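Local coordinates for envelope glycoprotein (Thogoto virus, PDB 5XEA) that is a fusogen of the baculovirus gp64 family that drives fusion of viral and host membranes and probably also attaches the virus to its host-cell receptor, at the interface of chains A and B. Sequence-based numbering; all coordinates share one arbitrary frame. Chains: chain A/B, Envelope glycoprotein.

Contacts 1 and 2 show one surface element used twice: the long helix 282-327 of one subunit receives an extended segment of a neighbour. In contact 1 the helix belongs to chain B and the visitor is the loop A:Ser407-A:Ala409; in contact 2 the roles reverse, the helix of chain A receiving B:Leu13-B:Arg15. The centres of their C-alpha atoms lie about 38 Å apart, contact 1 toward the start of the helix and contact 2 in its later turns. Since sites recur in the three-copy assembly, outer segments of the chains probably help bind the central helices into a trimer.

Contact 1: the interface of chains A and B. Residues chain A 407-409; chain B 289, 292-293, 296-297.
A:Ser407 and A:Ala408 converge on one carboxylate oxygen of B:Glu297, a compact example of an acidic side chain capturing a passing backbone. The glutamate stands on helix 282-327 of chain B with CG beside its own backbone N, and its chain then bends at chi2 (-72°), swinging the carboxylate against the loop. OE2 of B:Glu297 accepts through both lone pairs. On its anti lone pair, away from OE1, comes the amide A:Ala408 N at 2.8 Å, in an almost straight bond of 174° at the hydrogen. The syn lone pair of B:Glu297 OE2 takes the hydroxyl A:Ser407 OG at 3.0 Å. Because consecutive residues supply the two donors, this oxygen probably helps set both the direction of the carboxylate and the register of the loop, and the paired bonds would probably favour its negative charge.

Next to this polar grip lies a small apolar seat. The methyl of A:Ala408 points at the helix, its CB meeting B:Ala293 CB at 3.6 Å, while B:Glu297 CG lies along the same methyl, A:Ala408 CB, at 4.1 Å. Short side chains on both partners let the loop ride close to the helix surface. B:Leu296 flanks the seat, with CD1 reaching toward the carbonyl A:Ser407 O at 3.6 Å and its CB packing against the same peptide.

One turn closer to the helix start, B:Gln292 reaches out with CG anti to the backbone N (chi1 -176°) and the chain extended beyond it, which brings its amide group alongside A:Ala409. B:Gln292 NE2 stands 3.5 Å from A:Ala409 O, too long for a firm bond, and a water makes the link. The loop is thus held directly at one end and by a solvent bridge at the other: water 1 lies 2.6 Å from B:Gln292 NE2 and 2.9 Å from the backbone A:Ala409 N.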
ATOM      1  N   SER A 407     -16.354  -4.388 -13.717  1.00 39.77           N
ATOM      2  CA  SER A 407     -17.072  -4.517 -12.460  1.00 54.91           C
ATOM      3  C   SER A 407     -16.081  -4.341 -11.316  1.00 50.99           C
ATOM      4  O   SER A 407     -14.897  -4.661 -11.457  1.00 40.84           O
ATOM      5  CB  SER A 407     -17.765  -5.878 -12.361  1.00 62.01           C
ATOM      6  OG  SER A 407     -18.782  -5.850 -11.379  1.00 77.31           O
ATOM      7  N   ALA A 408     -16.581  -3.804 -10.197  1.00 52.41           N
ATOM      8  CA  ALA A 408     -15.773  -3.645  -8.990  1.00 51.29           C
ATOM      9  C   ALA A 408     -14.981  -4.914  -8.717  1.00 61.13           C
ATOM     10  O   ALA A 408     -15.529  -6.019  -8.733  1.00 64.59           O
ATOM     11  CB  ALA A 408     -16.660  -3.296  -7.790  1.00 41.70           C
ATOM     12  N   ALA A 409     -13.674  -4.747  -8.549  1.00 52.19           N
ATOM     13  CA  ALA A 409     -12.725  -5.840  -8.340  1.00 65.77           C
ATOM     14  C   ALA A 409     -12.258  -5.778  -6.883  1.00 66.65           C
ATOM     15  O   ALA A 409     -11.227  -5.181  -6.567  1.00 85.09           O
ATOM     16  CB  ALA A 409     -11.553  -5.716  -9.314  1.00 58.60           C
TER
ATOM     17  N   SER B 289      -8.853   1.114  -3.204  1.00 42.79           N
ATOM     18  CA  SER B 289      -9.693   0.063  -3.761  1.00 38.10           C
ATOM     19  C   SER B 289     -11.135   0.538  -3.956  1.00 42.34           C
ATOM     20  O   SER B 289     -11.755   0.266  -5.001  1.00 41.61           O
ATOM     21  CB  SER B 289      -9.630  -1.155  -2.839  1.00 42.92           C
ATOM     22  OG  SER B 289     -10.096  -2.319  -3.490  1.00 44.28           O
ATOM     23  N   GLN B 292     -11.322   2.713  -7.126  1.00 41.80           N
ATOM     24  CA  GLN B 292     -11.335   1.806  -8.269  1.00 42.91           C
ATOM     25  C   GLN B 292     -12.723   1.209  -8.487  1.00 41.03           C
ATOM     26  O   GLN B 292     -13.241   1.202  -9.613  1.00 37.67           O
ATOM     27  CB  GLN B 292     -10.297   0.701  -8.056  1.00 45.17           C
ATOM     28  CG  GLN B 292     -10.136  -0.266  -9.232  1.00 62.62           C
ATOM     29  CD  GLN B 292      -9.214  -1.456  -8.926  1.00 66.10           C
ATOM     30  OE1 GLN B 292      -8.097  -1.544  -9.450  1.00 71.98           O
ATOM     31  NE2 GLN B 292      -9.688  -2.381  -8.089  1.00 62.83           N
ATOM     32  N   ALA B 293     -13.355   0.731  -7.408  1.00 36.31           N
ATOM     33  CA  ALA B 293     -14.666   0.094  -7.535  1.00 43.95           C
ATOM     34  C   ALA B 293     -15.710   1.074  -8.050  1.00 44.64           C
ATOM     35  O   ALA B 293     -16.557   0.715  -8.876  1.00 42.86           O
ATOM     36  CB  ALA B 293     -15.111  -0.488  -6.188  1.00 41.68           C
ATOM     37  N   LEU B 296     -15.114   1.704 -11.727  1.00 43.70           N
ATOM     38  CA  LEU B 296     -15.433   0.555 -12.570  1.00 45.28           C
ATOM     39  C   LEU B 296     -16.940   0.325 -12.688  1.00 43.90           C
ATOM     40  O   LEU B 296     -17.419  -0.090 -13.753  1.00 48.95           O
ATOM     41  CB  LEU B 296     -14.740  -0.699 -12.049  1.00 37.30           C
ATOM     42  CG  LEU B 296     -13.207  -0.740 -12.195  1.00 46.44           C
ATOM     43  CD1 LEU B 296     -12.599  -1.840 -11.303  1.00 46.03           C
ATOM     44  CD2 LEU B 296     -12.785  -0.930 -13.641  1.00 38.90           C
ATOM     45  N   GLU B 297     -17.702   0.592 -11.623  1.00 45.68           N
ATOM     46  CA  GLU B 297     -19.153   0.482 -11.742  1.00 40.85           C
ATOM     47  C   GLU B 297     -19.732   1.635 -12.568  1.00 45.52           C
ATOM     48  O   GLU B 297     -20.776   1.474 -13.215  1.00 41.04           O
ATOM     49  CB  GLU B 297     -19.805   0.415 -10.358  1.00 46.29           C
ATOM     50  CG  GLU B 297     -19.395  -0.816  -9.518  1.00 54.46           C
ATOM     51  CD  GLU B 297     -19.997  -2.116 -10.030  1.00 56.03           C
ATOM     52  OE1 GLU B 297     -21.197  -2.125 -10.355  1.00 60.46           O
ATOM     53  OE2 GLU B 297     -19.275  -3.130 -10.124  1.00 59.93           O
TER
HETATM   54  O   HOH W   1     -12.209  -2.409  -7.524  1.00 57.40           O

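Contact 2: the interface of chains A and B. Residues chain A 314-315, 318, 348, 350; chain B 13-15.
A:Asp318 and B:Arg15 lie side by side, pointing opposite ways, and illustrate how an acid-base pair can owe as much to carbon packing on a guanidinium face as to charge. The ionic part is loose: B:Arg15 NE and A:Asp318 OD2 form a salt bridge at 3.5 Å, with the carboxylate and guanidinium planes 83° apart. A:Asp318 OD2 also lies 2.7 Å from the carbonyl B:Asp14 O; as a carboxylate it could only accept there, so this would be a strained oxygen pair unless the acid is protonated, which the structure alone does not show.

Carbon packing accompanies the charges. A:Asp318 CB sits over the centre of one guanidinium face, 3.4 Å from B:Arg15 CZ. Where the arginine bends at chi2 (72°), B:Arg15 CG meets A:Glu315 CG at 3.8 Å, the two chains crossing at about a right angle.

A hydrogen bond within chain B helps orient the guanidinium: B:Arg15 NH1 donates nearly in its own plane to B:Leu13 O at 2.9 Å. Waters extend the contact. Water 3 links NH1 and NH2 to the carboxylate A:Asp348 OD1, and water 2 joins B:Leu13 N to A:Asp348 O.

Together these links hold the N-terminal strand end of one subunit against the long helix 282-327 of another, probably strengthening the fusogen's trimeric assembly.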
ATOM      1  N   SER A 314     -25.568  11.337 -35.528  1.00 40.11           N
ATOM      2  CA  SER A 314     -26.916  11.885 -35.513  1.00 39.50           C
ATOM      3  C   SER A 314     -27.064  13.026 -36.516  1.00 42.52           C
ATOM      4  O   SER A 314     -28.164  13.248 -37.043  1.00 40.11           O
ATOM      5  CB  SER A 314     -27.281  12.360 -34.113  1.00 34.59           C
ATOM      6  OG  SER A 314     -26.694  13.622 -33.873  1.00 38.81           O
ATOM      7  N   GLU A 315     -25.981  13.761 -36.788  1.00 37.90           N
ATOM      8  CA  GLU A 315     -26.037  14.780 -37.840  1.00 39.10           C
ATOM      9  C   GLU A 315     -26.125  14.137 -39.218  1.00 38.43           C
ATOM     10  O   GLU A 315     -26.932  14.555 -40.050  1.00 42.32           O
ATOM     11  CB  GLU A 315     -24.824  15.708 -37.758  1.00 38.07           C
ATOM     12  CG  GLU A 315     -24.691  16.424 -36.402  1.00 54.20           C
ATOM     13  CD  GLU A 315     -23.380  17.218 -36.262  1.00 64.35           C
ATOM     14  OE1 GLU A 315     -22.591  17.261 -37.237  1.00 64.85           O
ATOM     15  OE2 GLU A 315     -23.153  17.811 -35.182  1.00 54.66           O
ATOM     16  N   ASP A 318     -29.702  12.452 -39.529  1.00 35.03           N
ATOM     17  CA  ASP A 318     -30.766  13.443 -39.684  1.00 34.31           C
ATOM     18  C   ASP A 318     -30.807  13.999 -41.112  1.00 48.19           C
ATOM     19  O   ASP A 318     -31.884  14.117 -41.714  1.00 42.35           O
ATOM     20  CB  ASP A 318     -30.585  14.569 -38.669  1.00 36.66           C
ATOM     21  CG  ASP A 318     -31.019  14.164 -37.243  1.00 46.53           C
ATOM     22  OD1 ASP A 318     -31.375  12.987 -37.001  1.00 44.48           O
ATOM     23  OD2 ASP A 318     -31.003  15.038 -36.360  1.00 45.26           O
ATOM     24  N   ASP A 348     -35.371  21.275 -43.696  1.00 48.01           N
ATOM     25  CA  ASP A 348     -35.345  20.620 -42.389  1.00 54.16           C
ATOM     26  C   ASP A 348     -36.693  20.555 -41.682  1.00 53.98           C
ATOM     27  O   ASP A 348     -36.917  19.615 -40.916  1.00 55.83           O
ATOM     28  CB  ASP A 348     -34.365  21.336 -41.455  1.00 56.66           C
ATOM     29  CG  ASP A 348     -32.932  21.177 -41.885  1.00 70.70           C
ATOM     30  OD1 ASP A 348     -32.591  20.102 -42.431  1.00 76.68           O
ATOM     31  OD2 ASP A 348     -32.154  22.135 -41.675  1.00 73.54           O
ATOM     32  N   PHE A 350     -40.759  20.187 -41.077  1.00 48.89           N
ATOM     33  CA  PHE A 350     -41.844  19.392 -41.630  1.00 49.68           C
ATOM     34  C   PHE A 350     -43.063  19.501 -40.728  1.00 60.66           C
ATOM     35  O   PHE A 350     -42.966  19.883 -39.557  1.00 66.00           O
ATOM     36  CB  PHE A 350     -41.442  17.916 -41.804  1.00 51.29           C
ATOM     37  CG  PHE A 350     -40.938  17.253 -40.519  1.00 57.16           C
ATOM     38  CD1 PHE A 350     -41.804  16.537 -39.698  1.00 55.11           C
ATOM     39  CD2 PHE A 350     -39.608  17.360 -40.143  1.00 50.67           C
ATOM     40  CE1 PHE A 350     -41.349  15.942 -38.524  1.00 62.11           C
ATOM     41  CE2 PHE A 350     -39.136  16.756 -38.969  1.00 54.79           C
ATOM     42  CZ  PHE A 350     -40.009  16.048 -38.156  1.00 60.28           C
TER
ATOM     43  N   LEU B  13     -35.981  17.495 -36.778  1.00 48.28           N
ATOM     44  CA  LEU B  13     -35.262  16.387 -36.147  1.00 53.91           C
ATOM     45  C   LEU B  13     -34.134  16.934 -35.282  1.00 50.09           C
ATOM     46  O   LEU B  13     -33.261  17.655 -35.774  1.00 51.03           O
ATOM     47  CB  LEU B  13     -34.701  15.430 -37.196  1.00 52.29           C
ATOM     48  CG  LEU B  13     -35.683  14.544 -37.960  1.00 55.57           C
ATOM     49  CD1 LEU B  13     -34.932  13.574 -38.858  1.00 56.18           C
ATOM     50  CD2 LEU B  13     -36.589  13.805 -37.004  1.00 50.74           C
ATOM     51  N   ASP B  14     -34.166  16.606 -33.996  1.00 50.69           N
ATOM     52  CA  ASP B  14     -33.093  16.994 -33.086  1.00 44.54           C
ATOM     53  C   ASP B  14     -31.792  16.297 -33.455  1.00 42.36           C
ATOM     54  O   ASP B  14     -31.778  15.118 -33.815  1.00 40.92           O
ATOM     55  CB  ASP B  14     -33.455  16.633 -31.648  1.00 49.31           C
ATOM     56  CG  ASP B  14     -34.312  17.687 -30.972  1.00 75.87           C
ATOM     57  OD1 ASP B  14     -34.322  18.843 -31.451  1.00 78.38           O
ATOM     58  OD2 ASP B  14     -34.964  17.359 -29.951  1.00 88.39           O
ATOM     59  N   ARG B  15     -30.692  17.019 -33.348  1.00 41.26           N
ATOM     60  CA  ARG B  15     -29.378  16.395 -33.377  1.00 41.06           C
ATOM     61  C   ARG B  15     -28.935  16.122 -31.945  1.00 44.73           C
ATOM     62  O   ARG B  15     -29.288  16.856 -31.022  1.00 49.35           O
ATOM     63  CB  ARG B  15     -28.357  17.290 -34.083  1.00 41.31           C
ATOM     64  CG  ARG B  15     -28.381  17.177 -35.627  1.00 55.66           C
ATOM     65  CD  ARG B  15     -29.603  17.819 -36.294  1.00 59.78           C
ATOM     66  NE  ARG B  15     -29.478  17.833 -37.760  1.00 71.91           N
ATOM     67  CZ  ARG B  15     -30.494  17.970 -38.618  1.00 79.91           C
ATOM     68  NH1 ARG B  15     -31.742  18.094 -38.174  1.00 71.84           N
ATOM     69  NH2 ARG B  15     -30.262  17.978 -39.930  1.00 85.58           N
TER
HETATM   70  O   HOH W   2     -35.123  17.720 -39.584  1.00 54.82           O
HETATM   71  O   HOH W   3     -33.389  17.635 -40.734  1.00 74.40           O